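Local coordinates for sensor protein (Vibrio cholerae, PDB 3BY9), which senses C4-dicarboxylates such as succinate through this sensor domain of the histidine kinase DctB, whose kinase part probably passes phosphate from ATP to a protein histidine, at residues D57-Y62 against T84-N89; I70-T75 against I146-D151; Y76-F81 against R104-L109; K115-A120 against Y130-P135. All coordinates share one frame; numbering follows the deposited sequence. Where two conformers were deposited one is given.

Contact 1. Residues D57-Y62 against T84-N89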
loop_
_atom_site.group_PDB
_atom_site.type_symbol
_atom_site.label_atom_id
_atom_site.label_comp_id
_atom_site.label_asym_id
_atom_site.label_seq_id
_atom_site.Cartn_x
_atom_site.Cartn_y
_atom_site.Cartn_z
ATOM N N ASP A 57 -20.776 -2.317 20.287
ATOM C CA ASP A 57 -21.441 -1.102 19.817
ATOM C C ASP A 57 -20.593 0.127 20.179
ATOM O O ASP A 57 -20.339 1.004 19.342
ATOM C CB ASP A 57 -22.823 -0.960 20.474
ATOM C CG ASP A 57 -23.842 -1.889 19.883
ATOM O OD1 ASP A 57 -24.921 -2.061 20.505
ATOM O OD2 ASP A 57 -23.575 -2.441 18.795
ATOM N N ILE A 58 -20.156 0.182 21.429
ATOM C CA ILE A 58 -19.332 1.309 21.882
ATOM C C ILE A 58 -18.041 1.375 21.038
ATOM O O ILE A 58 -17.630 2.464 20.563
ATOM C CB ILE A 58 -18.936 1.139 23.364
ATOM C CG1 ILE A 58 -20.133 1.522 24.246
ATOM C CG2 ILE A 58 -17.714 2.023 23.706
ATOM C CD1 ILE A 58 -20.020 0.979 25.665
ATOM N N THR A 59 -17.392 0.231 20.884
ATOM C CA THR A 59 -16.106 0.216 20.162
ATOM C C THR A 59 -16.235 0.556 18.681
ATOM O O THR A 59 -15.419 1.297 18.136
ATOM C CB THR A 59 -15.393 -1.098 20.414
ATOM O OG1 THR A 59 -15.300 -1.265 21.847
ATOM C CG2 THR A 59 -13.965 -1.051 19.817
ATOM N N ASN A 60 -17.281 0.042 18.044
ATOM C CA ASN A 60 -17.524 0.372 16.639
ATOM C C ASN A 60 -17.684 1.874 16.442
ATOM O O ASN A 60 -17.124 2.457 15.512
ATOM C CB ASN A 60 -18.833 -0.246 16.162
ATOM C CG ASN A 60 -18.707 -1.699 15.747
ATOM O OD1 ASN A 60 -17.628 -2.210 15.421
ATOM N ND2 ASN A 60 -19.863 -2.357 15.681
ATOM N N ARG A 61 -18.502 2.499 17.299
ATOM C CA ARG A 61 -18.754 3.937 17.178
ATOM C C ARG A 61 -17.504 4.742 17.454
ATOM O O ARG A 61 -17.272 5.767 16.820
ATOM C CB ARG A 61 -19.910 4.333 18.107
ATOM C CG ARG A 61 -21.234 3.680 17.550
ATOM C CD ARG A 61 -22.469 3.949 18.432
ATOM N NE ARG A 61 -23.691 3.401 17.828
ATOM C CZ ARG A 61 -24.388 3.983 16.853
ATOM N NH1 ARG A 61 -24.005 5.156 16.343
ATOM N NH2 ARG A 61 -25.477 3.381 16.383
ATOM N N TYR A 62 -16.663 4.238 18.370
ATOM C CA TYR A 62 -15.404 4.954 18.663
ATOM C C TYR A 62 -14.472 4.863 17.458
ATOM O O TYR A 62 -13.890 5.874 17.043
ATOM C CB TYR A 62 -14.735 4.340 19.907
ATOM C CG TYR A 62 -13.370 4.925 20.181
ATOM C CD1 TYR A 62 -13.215 6.279 20.419
ATOM C CD2 TYR A 62 -12.243 4.097 20.218
ATOM C CE1 TYR A 62 -11.938 6.850 20.685
ATOM C CE2 TYR A 62 -10.970 4.641 20.499
ATOM C CZ TYR A 62 -10.822 6.006 20.719
ATOM O OH TYR A 62 -9.559 6.556 20.871
ATOM N N THR A 84 -12.131 -9.963 12.620
ATOM C CA THR A 84 -12.419 -8.562 12.856
ATOM C C THR A 84 -13.608 -8.497 13.796
ATOM O O THR A 84 -14.668 -9.056 13.486
ATOM C CB THR A 84 -12.752 -7.840 11.533
ATOM O OG1 THR A 84 -11.617 -7.952 10.695
ATOM C CG2 THR A 84 -12.991 -6.292 11.811
ATOM N N ILE A 85 -13.446 -7.832 14.940
ATOM C CA ILE A 85 -14.536 -7.764 15.902
ATOM C C ILE A 85 -15.184 -6.381 16.010
ATOM O O ILE A 85 -16.277 -6.285 16.511
ATOM C CB ILE A 85 -14.125 -8.225 17.322
ATOM C CG1 ILE A 85 -13.064 -7.274 17.917
ATOM C CG2 ILE A 85 -13.578 -9.663 17.308
ATOM C CD1 ILE A 85 -12.928 -7.579 19.453
ATOM N N ALA A 86 -14.497 -5.318 15.583
ATOM C CA ALA A 86 -15.132 -3.985 15.633
ATOM C C ALA A 86 -14.489 -3.195 14.500
ATOM O O ALA A 86 -13.349 -3.437 14.134
ATOM C CB ALA A 86 -14.893 -3.297 17.008
ATOM N N SER A 87 -15.218 -2.232 13.940
ATOM C CA SER A 87 -14.642 -1.564 12.793
ATOM C C SER A 87 -15.365 -0.257 12.476
ATOM O O SER A 87 -16.562 -0.138 12.688
ATOM C CB SER A 87 -14.804 -2.488 11.571
ATOM O OG SER A 87 -14.278 -1.867 10.385
ATOM N N SER A 88 -14.634 0.714 11.949
ATOM C CA SER A 88 -15.252 1.975 11.558
ATOM C C SER A 88 -16.283 1.778 10.457
ATOM O O SER A 88 -17.178 2.639 10.290
ATOM C CB SER A 88 -14.144 2.931 11.054
ATOM O OG SER A 88 -13.509 2.362 9.908
ATOM N N ASN A 89 -16.182 0.678 9.688
ATOM C CA ASN A 89 -17.136 0.461 8.581
ATOM C C ASN A 89 -18.271 -0.504 8.907
ATOM O O ASN A 89 -18.928 -1.048 8.011
ATOM C CB ASN A 89 -16.376 -0.011 7.312
ATOM C CG ASN A 89 -15.497 -1.250 7.555
ATOM O OD1 ASN A 89 -15.876 -2.125 8.307
ATOM N ND2 ASN A 89 -14.328 -1.304 6.922
#
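Where helix 53-70 packs against the outer strand 84-87 of the five-stranded sheet of the sensor domain, N60 and A86-S87 make the closest approach. The carboxamide oxygen N60 OD1 accepts the backbone N-H of S87 at 2.8 Å, with the donor tilted 21° from the carbonyl plane. A short amide suits this place: buried on the helix side, it supplies an acceptor to a strand N-H that points away from the sheet's other strands. N60 OD1 also lies 3.1 Å from A86 CA. I85 and A86 both face L77 of strand 74-79, forming a classic beta bulge just before the residue gripped by N60. The small A86 admits the helix closely, its CB meeting T59 CG2 at 3.7 Å. T59 CG2 stands anti to the backbone N, whereas T59 OG1 bonds the carbonyl oxygen of E42. On the far side of the strand, S87 OG donates to N89 OD1 at 2.6 Å, reaching it from above the carbonyl plane.

Contact 2. Residues I70-T75 against I146-D151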
loop_
_atom_site.group_PDB
_atom_site.type_symbol
_atom_site.label_atom_id
_atom_site.label_comp_id
_atom_site.label_asym_id
_atom_site.label_seq_id
_atom_site.Cartn_x
_atom_site.Cartn_y
_atom_site.Cartn_z
ATOM N N ILE A 70 -9.060 11.176 11.449
ATOM C CA ILE A 70 -7.838 11.023 10.654
ATOM C C ILE A 70 -8.029 10.928 9.169
ATOM O O ILE A 70 -7.047 10.925 8.398
ATOM C CB ILE A 70 -7.026 9.787 11.126
ATOM C CG1 ILE A 70 -7.781 8.504 10.760
ATOM C CG2 ILE A 70 -6.821 9.854 12.674
ATOM C CD1 ILE A 70 -6.972 7.241 11.215
ATOM N N GLN A 71 -9.283 10.906 8.766
ATOM C CA GLN A 71 -9.666 10.782 7.363
ATOM C C GLN A 71 -9.017 9.581 6.675
ATOM O O GLN A 71 -8.433 9.700 5.612
ATOM C CB GLN A 71 -9.358 12.087 6.580
ATOM C CG GLN A 71 -10.266 13.250 7.002
ATOM C CD GLN A 71 -11.709 13.093 6.529
ATOM O OE1 GLN A 71 -12.616 12.733 7.296
ATOM N NE2 GLN A 71 -11.930 13.366 5.243
ATOM N N ALA A 72 -9.104 8.421 7.336
ATOM C CA ALA A 72 -8.627 7.178 6.755
ATOM C C ALA A 72 -9.766 6.425 6.047
ATOM O O ALA A 72 -10.935 6.819 6.098
ATOM C CB ALA A 72 -8.036 6.262 7.835
ATOM N N ALA A 73 -9.398 5.389 5.307
ATOM C CA ALA A 73 -10.447 4.605 4.660
ATOM C C ALA A 73 -11.142 3.749 5.695
ATOM O O ALA A 73 -12.364 3.771 5.784
ATOM C CB ALA A 73 -9.851 3.722 3.565
ATOM N N ASP A 74 -10.381 3.023 6.520
ATOM C CA ASP A 74 -11.003 2.141 7.503
ATOM C C ASP A 74 -10.105 2.014 8.722
ATOM O O ASP A 74 -8.890 2.076 8.576
ATOM C CB ASP A 74 -11.143 0.718 6.912
ATOM C CG ASP A 74 -11.867 0.717 5.569
ATOM O OD1 ASP A 74 -13.127 0.738 5.555
ATOM O OD2 ASP A 74 -11.170 0.729 4.535
ATOM N N THR A 75 -10.706 1.790 9.890
ATOM C CA THR A 75 -9.898 1.617 11.135
ATOM C C THR A 75 -10.622 0.438 11.801
ATOM O O THR A 75 -11.805 0.537 12.080
ATOM C CB THR A 75 -9.947 2.862 12.029
ATOM O OG1 THR A 75 -9.371 3.989 11.323
ATOM C CG2 THR A 75 -9.134 2.615 13.318
ATOM N N ILE A 146 -4.726 -3.694 16.026
ATOM C CA ILE A 146 -5.540 -2.565 15.510
ATOM C C ILE A 146 -4.877 -2.138 14.181
ATOM O O ILE A 146 -3.636 -2.100 14.060
ATOM C CB ILE A 146 -5.579 -1.425 16.572
ATOM C CG1 ILE A 146 -6.324 -0.201 16.001
ATOM C CG2 ILE A 146 -4.188 -0.942 16.934
ATOM C CD1 ILE A 146 -7.803 -0.441 15.714
ATOM N N VAL A 147 -5.723 -1.854 13.177
ATOM C CA VAL A 147 -5.250 -1.540 11.819
ATOM C C VAL A 147 -5.879 -0.266 11.310
ATOM O O VAL A 147 -7.062 -0.010 11.547
ATOM C CB VAL A 147 -5.692 -2.651 10.833
ATOM C CG1 VAL A 147 -5.066 -2.382 9.441
ATOM C CG2 VAL A 147 -5.225 -4.058 11.347
ATOM N N VAL A 148 -5.074 0.548 10.648
ATOM C CA VAL A 148 -5.627 1.738 9.978
ATOM C C VAL A 148 -5.274 1.529 8.484
ATOM O O VAL A 148 -4.123 1.254 8.169
ATOM C CB VAL A 148 -4.911 2.998 10.487
ATOM C CG1 VAL A 148 -5.221 4.217 9.557
ATOM C CG2 VAL A 148 -5.466 3.358 11.884
ATOM N N LYS A 149 -6.258 1.674 7.595
ATOM C CA LYS A 149 -6.035 1.554 6.150
ATOM C C LYS A 149 -6.249 2.930 5.543
ATOM O O LYS A 149 -7.279 3.555 5.762
ATOM C CB LYS A 149 -7.031 0.566 5.544
ATOM C CG LYS A 149 -6.920 0.448 4.026
ATOM C CD LYS A 149 -8.086 -0.423 3.489
ATOM C CE LYS A 149 -7.959 -0.551 1.936
ATOM N NZ LYS A 149 -9.156 -1.341 1.435
HETATM N N MSE A 150 -5.249 3.354 4.776
HETATM C CA MSE A 150 -5.246 4.674 4.121
HETATM C C MSE A 150 -5.488 4.505 2.633
HETATM O O MSE A 150 -4.871 3.654 1.998
HETATM C CB MSE A 150 -3.858 5.373 4.323
HETATM C CG MSE A 150 -3.875 6.813 3.849
HETATM SE SE MSE A 150 -1.986 7.393 3.607
HETATM C CE MSE A 150 -1.621 6.370 1.969
ATOM N N ASP A 151 -6.377 5.335 2.080
ATOM C CA ASP A 151 -6.679 5.335 0.644
ATOM C C ASP A 151 -5.436 5.956 0.012
ATOM O O ASP A 151 -4.773 6.792 0.636
ATOM C CB ASP A 151 -7.905 6.237 0.427
ATOM C CG ASP A 151 -8.314 6.354 -1.019
ATOM O OD1 ASP A 151 -8.869 5.368 -1.566
ATOM O OD2 ASP A 151 -8.084 7.443 -1.604
HETATM O O HOH W 1 -7.450 7.467 3.563
HETATM O O HOH W 2 -11.454 0.253 1.977
#
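The succinate site is lined in part by the antiparallel pairing of D74-T75 with V148-K149, which places the succinate-binding K149 beside D74. K149 N donates to D74 O at 2.8 Å, with an N-H...O angle of 175°. In return, K149 O takes two donors, A73 N at 2.8 Å and D74 N at 3.2 Å. A73 and D74 thus face K149 together in a classic beta bulge at the start of strand 74-79, and the small methyl of A73 fits close to K149 O. Q71, the C-prime residue of the Schellman motif ending helix 53-70, reaches D151 N through a water at its carbonyl O. D74 and K149 extend side by side: D74 OD2 packs on K149 CD at 3.5 Å, and a water links D74 OD2 to K149 NZ, 4.2 Å apart, beyond a salt bridge. D74 OD1 is held by N89 and R94, which would tend to keep the carboxylate charged. The fully extended lysine carries NZ to Q127 O and to a bound succinate. On the face shared by T75 and V148, V148 CG1 meets I70 CD1 tip to tip and A72 CB, both at 3.9 Å, while CG2 rests against T75, whose OG1 bonds N67.

Contact 3. Residues Y76-F81 against R104-L109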
loop_
_atom_site.group_PDB
_atom_site.type_symbol
_atom_site.label_atom_id
_atom_site.label_comp_id
_atom_site.label_asym_id
_atom_site.label_seq_id
_atom_site.Cartn_x
_atom_site.Cartn_y
_atom_site.Cartn_z
ATOM N N TYR A 76 -9.882 -0.654 12.081
ATOM C CA TYR A 76 -10.602 -1.837 12.539
ATOM C C TYR A 76 -9.759 -2.676 13.489
ATOM O O TYR A 76 -8.536 -2.713 13.386
ATOM C CB TYR A 76 -11.075 -2.695 11.340
ATOM C CG TYR A 76 -10.028 -3.040 10.301
ATOM C CD1 TYR A 76 -9.577 -4.357 10.162
ATOM C CD2 TYR A 76 -9.535 -2.058 9.397
ATOM C CE1 TYR A 76 -8.661 -4.703 9.123
ATOM C CE2 TYR A 76 -8.638 -2.406 8.395
ATOM C CZ TYR A 76 -8.217 -3.690 8.257
ATOM O OH TYR A 76 -7.369 -3.986 7.212
ATOM N N LEU A 77 -10.473 -3.356 14.375
ATOM C CA LEU A 77 -9.871 -4.140 15.468
ATOM C C LEU A 77 -10.027 -5.622 15.244
ATOM O O LEU A 77 -11.123 -6.090 15.012
ATOM C CB LEU A 77 -10.592 -3.722 16.778
ATOM C CG LEU A 77 -10.122 -4.410 18.055
ATOM C CD1 LEU A 77 -8.712 -3.891 18.423
ATOM C CD2 LEU A 77 -11.054 -3.992 19.189
ATOM N N ILE A 78 -8.911 -6.358 15.356
ATOM C CA ILE A 78 -8.920 -7.792 15.072
ATOM C C ILE A 78 -8.533 -8.579 16.325
ATOM O O ILE A 78 -7.610 -8.177 17.033
ATOM C CB ILE A 78 -7.896 -8.048 13.960
ATOM C CG1 ILE A 78 -8.173 -7.082 12.761
ATOM C CG2 ILE A 78 -8.064 -9.447 13.429
ATOM C CD1 ILE A 78 -7.165 -7.292 11.615
ATOM N N ASP A 79 -9.230 -9.698 16.598
ATOM C CA ASP A 79 -8.876 -10.491 17.757
ATOM C C ASP A 79 -7.604 -11.305 17.520
ATOM O O ASP A 79 -6.986 -11.223 16.482
ATOM C CB ASP A 79 -10.087 -11.352 18.222
ATOM C CG ASP A 79 -10.408 -12.527 17.297
ATOM O OD1 ASP A 79 -9.613 -12.858 16.417
ATOM O OD2 ASP A 79 -11.493 -13.146 17.483
ATOM N N ARG A 80 -7.165 -12.060 18.514
ATOM C CA ARG A 80 -5.882 -12.731 18.362
ATOM C C ARG A 80 -5.905 -13.935 17.432
ATOM O O ARG A 80 -4.855 -14.521 17.154
ATOM C CB ARG A 80 -5.334 -13.124 19.757
ATOM C CG ARG A 80 -6.113 -14.215 20.436
ATOM C CD ARG A 80 -5.378 -14.514 21.754
ATOM N NE ARG A 80 -5.957 -15.644 22.462
ATOM C CZ ARG A 80 -5.689 -16.914 22.183
ATOM N NH1 ARG A 80 -4.840 -17.211 21.204
ATOM N NH2 ARG A 80 -6.279 -17.879 22.884
ATOM N N PHE A 81 -7.100 -14.245 16.928
ATOM C CA PHE A 81 -7.299 -15.341 15.997
ATOM C C PHE A 81 -7.417 -14.821 14.555
ATOM O O PHE A 81 -7.491 -15.613 13.598
ATOM C CB PHE A 81 -8.566 -16.111 16.384
ATOM C CG PHE A 81 -8.564 -16.549 17.838
ATOM C CD1 PHE A 81 -7.792 -17.616 18.241
ATOM C CD2 PHE A 81 -9.316 -15.869 18.772
ATOM C CE1 PHE A 81 -7.779 -18.006 19.574
ATOM C CE2 PHE A 81 -9.298 -16.276 20.108
ATOM C CZ PHE A 81 -8.524 -17.341 20.469
ATOM N N ARG A 104 -3.291 -12.187 6.230
ATOM C CA ARG A 104 -2.604 -10.973 5.783
ATOM C C ARG A 104 -1.319 -10.743 6.550
ATOM O O ARG A 104 -1.289 -10.854 7.773
ATOM C CB ARG A 104 -3.456 -9.731 6.004
ATOM C CG ARG A 104 -4.484 -9.501 4.956
ATOM C CD ARG A 104 -3.852 -9.053 3.602
ATOM N NE ARG A 104 -4.867 -8.344 2.791
ATOM C CZ ARG A 104 -4.861 -8.282 1.458
ATOM N NH1 ARG A 104 -3.902 -8.867 0.750
ATOM N NH2 ARG A 104 -5.899 -7.699 0.824
ATOM N N PRO A 105 -0.266 -10.330 5.860
ATOM C CA PRO A 105 1.000 -10.092 6.586
ATOM C C PRO A 105 0.890 -9.067 7.702
ATOM O O PRO A 105 1.543 -9.198 8.724
ATOM C CB PRO A 105 1.923 -9.598 5.480
ATOM C CG PRO A 105 1.488 -10.456 4.295
ATOM C CD PRO A 105 -0.050 -10.379 4.391
ATOM N N TYR A 106 0.081 -8.014 7.522
ATOM C CA TYR A 106 0.037 -7.040 8.605
ATOM C C TYR A 106 -0.524 -7.644 9.886
ATOM O O TYR A 106 -0.139 -7.199 10.980
ATOM C CB TYR A 106 -0.710 -5.754 8.176
ATOM C CG TYR A 106 -2.173 -5.957 7.793
ATOM C CD1 TYR A 106 -3.162 -6.187 8.776
ATOM C CD2 TYR A 106 -2.578 -5.890 6.453
ATOM C CE1 TYR A 106 -4.527 -6.343 8.425
ATOM C CE2 TYR A 106 -3.939 -6.052 6.103
ATOM C CZ TYR A 106 -4.900 -6.281 7.093
ATOM O OH TYR A 106 -6.239 -6.488 6.752
ATOM N N PHE A 107 -1.381 -8.662 9.800
ATOM C CA PHE A 107 -1.899 -9.222 11.031
ATOM C C PHE A 107 -0.817 -10.235 11.555
ATOM O O PHE A 107 -0.478 -10.254 12.738
ATOM C CB PHE A 107 -3.200 -10.006 10.773
ATOM C CG PHE A 107 -3.700 -10.726 12.007
ATOM C CD1 PHE A 107 -4.407 -10.028 12.987
ATOM C CD2 PHE A 107 -3.322 -12.054 12.252
ATOM C CE1 PHE A 107 -4.747 -10.594 14.195
ATOM C CE2 PHE A 107 -3.642 -12.657 13.467
ATOM C CZ PHE A 107 -4.367 -11.914 14.454
ATOM N N TYR A 108 -0.317 -11.068 10.652
ATOM C CA TYR A 108 0.689 -12.085 11.036
ATOM C C TYR A 108 1.866 -11.438 11.747
ATOM O O TYR A 108 2.351 -11.948 12.806
ATOM C CB TYR A 108 1.187 -12.773 9.741
ATOM C CG TYR A 108 2.290 -13.797 9.934
ATOM C CD1 TYR A 108 2.055 -15.005 10.604
ATOM C CD2 TYR A 108 3.538 -13.584 9.389
ATOM C CE1 TYR A 108 3.057 -15.979 10.724
ATOM C CE2 TYR A 108 4.567 -14.541 9.489
ATOM C CZ TYR A 108 4.316 -15.734 10.158
ATOM O OH TYR A 108 5.339 -16.674 10.261
ATOM N N LEU A 109 2.348 -10.322 11.184
ATOM C CA LEU A 109 3.505 -9.672 11.807
ATOM C C LEU A 109 3.152 -8.922 13.075
ATOM O O LEU A 109 3.902 -8.955 14.058
ATOM C CB LEU A 109 4.175 -8.693 10.861
ATOM C CG LEU A 109 4.621 -9.350 9.522
ATOM C CD1 LEU A 109 5.103 -8.276 8.526
ATOM C CD2 LEU A 109 5.724 -10.401 9.802
#
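Y76 and Y106 meet tip to tip, Y76 OH donating to Y106 OH at 2.8 Å. The Y106 hydroxyl lies at the edge of the Y76 ring, in its plane. Tyrosine suits both places, each ring buried and each hydroxyl paired; Y106 OH also bonds a bound succinate. Next along the strand, I78 packs against the helix: I78 CG2, anti to the backbone N, touches F107 CE1 at 3.6 Å, and CD1 lies at the edge of the Y106 ring. F107 CG is likewise anti to its backbone N (chi1 174°), and D79 O lies 3.3 Å from F107 CE1 at the ring edge. Beyond this buried part the contact thins toward solvent. R80 O comes no nearer to F107 than 3.8 Å, at CZ, and R80 and F81 are exposed and turn away from the helix at their CB atoms. Helix 105-110 thus packs on the five-stranded sheet, an arrangement consistent with a PAS-like sensor module, with R104 and Y106 contributing to its dicarboxylate site.

Contact 4. Residues K115-A120 against Y130-P135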
loop_
_atom_site.group_PDB
_atom_site.type_symbol
_atom_site.label_atom_id
_atom_site.label_comp_id
_atom_site.label_asym_id
_atom_site.label_seq_id
_atom_site.Cartn_x
_atom_site.Cartn_y
_atom_site.Cartn_z
ATOM N N LYS A 115 5.063 -3.421 15.271
ATOM C CA LYS A 115 4.278 -2.545 14.408
ATOM C C LYS A 115 4.572 -3.142 13.029
ATOM O O LYS A 115 5.635 -3.730 12.813
ATOM C CB LYS A 115 4.774 -1.095 14.456
ATOM C CG LYS A 115 6.208 -0.873 14.121
ATOM C CD LYS A 115 6.565 0.605 14.341
ATOM C CE LYS A 115 8.016 0.874 13.954
ATOM N NZ LYS A 115 8.293 0.495 12.523
ATOM N N SER A 116 3.634 -3.040 12.091
ATOM C CA SER A 116 3.921 -3.522 10.758
ATOM C C SER A 116 3.201 -2.616 9.785
ATOM O O SER A 116 2.337 -1.816 10.171
ATOM C CB SER A 116 3.452 -4.989 10.560
ATOM O OG SER A 116 2.047 -5.072 10.612
ATOM N N GLN A 117 3.626 -2.680 8.519
ATOM C CA GLN A 117 2.951 -1.895 7.488
ATOM C C GLN A 117 2.891 -2.747 6.231
ATOM O O GLN A 117 3.711 -3.671 6.041
ATOM C CB GLN A 117 3.662 -0.569 7.242
ATOM C CG GLN A 117 5.122 -0.708 6.854
ATOM C CD GLN A 117 5.834 0.643 7.003
ATOM O OE1 GLN A 117 6.667 0.856 7.912
ATOM N NE2 GLN A 117 5.475 1.572 6.147
ATOM N N TYR A 118 1.937 -2.436 5.337
ATOM C CA TYR A 118 1.748 -3.297 4.177
ATOM C C TYR A 118 0.906 -2.560 3.152
ATOM O O TYR A 118 0.255 -1.598 3.489
ATOM C CB TYR A 118 0.935 -4.528 4.629
ATOM C CG TYR A 118 0.851 -5.669 3.614
ATOM C CD1 TYR A 118 2.031 -6.330 3.175
ATOM C CD2 TYR A 118 -0.381 -6.125 3.157
ATOM C CE1 TYR A 118 1.963 -7.407 2.302
ATOM C CE2 TYR A 118 -0.476 -7.222 2.281
ATOM C CZ TYR A 118 0.711 -7.849 1.868
ATOM O OH TYR A 118 0.617 -8.958 1.065
ATOM N N PHE A 119 0.950 -2.981 1.884
ATOM C CA PHE A 119 0.049 -2.346 0.899
ATOM C C PHE A 119 -0.586 -3.497 0.142
ATOM O O PHE A 119 0.033 -4.560 -0.005
ATOM C CB PHE A 119 0.807 -1.370 -0.060
ATOM C CG PHE A 119 2.013 -1.969 -0.721
ATOM C CD1 PHE A 119 1.886 -2.700 -1.895
ATOM C CD2 PHE A 119 3.273 -1.827 -0.152
ATOM C CE1 PHE A 119 3.024 -3.292 -2.503
ATOM C CE2 PHE A 119 4.398 -2.416 -0.753
ATOM C CZ PHE A 119 4.257 -3.144 -1.928
ATOM N N ALA A 120 -1.831 -3.315 -0.303
ATOM C CA ALA A 120 -2.512 -4.393 -0.966
ATOM C C ALA A 120 -3.789 -3.919 -1.613
ATOM O O ALA A 120 -4.246 -2.799 -1.375
ATOM C CB ALA A 120 -2.916 -5.447 0.078
ATOM N N TYR A 130 -2.940 1.440 1.943
ATOM C CA TYR A 130 -1.673 1.271 2.628
ATOM C C TYR A 130 -2.166 0.977 4.071
ATOM O O TYR A 130 -2.947 1.745 4.635
ATOM C CB TYR A 130 -0.865 2.555 2.636
ATOM C CG TYR A 130 0.575 2.264 2.954
ATOM C CD1 TYR A 130 1.443 1.822 1.973
ATOM C CD2 TYR A 130 1.025 2.311 4.275
ATOM C CE1 TYR A 130 2.745 1.405 2.274
ATOM C CE2 TYR A 130 2.318 1.910 4.597
ATOM C CZ TYR A 130 3.168 1.457 3.609
ATOM O OH TYR A 130 4.427 0.983 3.960
ATOM N N TYR A 131 -1.625 -0.076 4.682
ATOM C CA TYR A 131 -2.079 -0.511 5.991
ATOM C C TYR A 131 -1.025 -0.380 7.060
ATOM O O TYR A 131 0.133 -0.763 6.825
ATOM C CB TYR A 131 -2.476 -2.008 5.933
ATOM C CG TYR A 131 -3.578 -2.361 4.939
ATOM C CD1 TYR A 131 -4.849 -2.700 5.367
ATOM C CD2 TYR A 131 -3.314 -2.430 3.561
ATOM C CE1 TYR A 131 -5.856 -3.101 4.466
ATOM C CE2 TYR A 131 -4.314 -2.836 2.663
ATOM C CZ TYR A 131 -5.557 -3.161 3.112
ATOM O OH TYR A 131 -6.546 -3.522 2.228
ATOM N N TYR A 132 -1.422 0.183 8.219
ATOM C CA TYR A 132 -0.514 0.231 9.380
ATOM C C TYR A 132 -1.183 -0.602 10.480
ATOM O O TYR A 132 -2.384 -0.439 10.745
ATOM C CB TYR A 132 -0.359 1.660 9.893
ATOM C CG TYR A 132 0.568 2.480 9.011
ATOM C CD1 TYR A 132 1.944 2.281 9.068
ATOM C CD2 TYR A 132 0.051 3.429 8.156
ATOM C CE1 TYR A 132 2.812 3.044 8.271
ATOM C CE2 TYR A 132 0.894 4.206 7.356
ATOM C CZ TYR A 132 2.241 4.012 7.427
ATOM O OH TYR A 132 3.051 4.823 6.672
ATOM N N ALA A 133 -0.417 -1.462 11.149
ATOM C CA ALA A 133 -1.012 -2.310 12.187
ATOM C C ALA A 133 -0.140 -2.287 13.435
ATOM O O ALA A 133 1.082 -1.997 13.371
ATOM C CB ALA A 133 -1.142 -3.757 11.648
ATOM N N TYR A 134 -0.766 -2.542 14.575
ATOM C CA TYR A 134 -0.002 -2.484 15.830
ATOM C C TYR A 134 -0.667 -3.436 16.813
ATOM O O TYR A 134 -1.884 -3.570 16.844
ATOM C CB TYR A 134 -0.077 -1.043 16.389
ATOM C CG TYR A 134 1.032 -0.728 17.357
ATOM C CD1 TYR A 134 2.266 -0.240 16.899
ATOM C CD2 TYR A 134 0.861 -0.927 18.727
ATOM C CE1 TYR A 134 3.296 0.026 17.798
ATOM C CE2 TYR A 134 1.897 -0.651 19.622
ATOM C CZ TYR A 134 3.111 -0.178 19.146
ATOM O OH TYR A 134 4.174 0.064 20.046
ATOM N N PRO A 135 0.132 -4.132 17.645
ATOM C CA PRO A 135 -0.473 -5.060 18.610
ATOM C C PRO A 135 -1.214 -4.330 19.759
ATOM O O PRO A 135 -0.752 -3.270 20.219
ATOM C CB PRO A 135 0.753 -5.824 19.174
ATOM C CG PRO A 135 1.859 -4.746 19.116
ATOM C CD PRO A 135 1.610 -4.136 17.712
HETATM O O HOH W 3 5.825 4.261 6.903
#
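Four backbone hydrogen bonds join K115-A120 to Y130-P135, two in each of the pairs S116-A133 and Y118-Y131, within the antiparallel beta hairpin of strands 116-121 and 128-138. Y131 N to Y118 O is the shortest of them at 2.7 Å and nearly straight at 173°. Among side chains, Q117 NE2 donates to Y130 OH, modelled very short at 2.5 Å, so that its exact length is doubtful, reaching it at the ring edge with the amide and ring planes 88° apart. Q117 NE2 also donates to a water bound to Y132 OH, so the long amide serves two tyrosines on one face of the sheet. F119 shares this face, its CB meeting Y130 CD1 at 3.8 Å, while Y118 O lies over the centre of the Y130 ring. On the other face sits the succinate-binding Y131. Y131 CG is anti to the carbonyl carbon (chi1 -59°), and Y131 CE2 rests on A120 CB at 3.9 Å, alanine being small enough to accept the ring; Y106 stacks with Y131, whose hydroxyl bonds a bound succinate. S116 OG, hydrogen-bonded to S110 OG, lies 3.6 Å from A133 CB. At the hairpin's open end, K115 CB packs against Y134 CD1 at 3.6 Å.

Overall arrangement
From the N terminus, helix 53-70 brings in the first segment of contact 1 and then, at its end, that of contact 2. Strand 74-79 follows, shared by contacts 2 and 3, before strand 84-87 closes contact 1; contact 1 therefore crosses both. Contact 3 closes at helix 105-110, and contact 4 then opens and closes as a local hairpin. Strand 141-150 finally closes contact 2 around contacts 3 and 4. All four reach one sheet, ordered 84-87, 74-79, 141-150, 128-138, 116-121: contact 1 fixes a helix to one edge, contacts 2 and 4 pair its strands, and contact 3 adds a second helix. R104, Y106, Y131 and K149 thus converge on succinate.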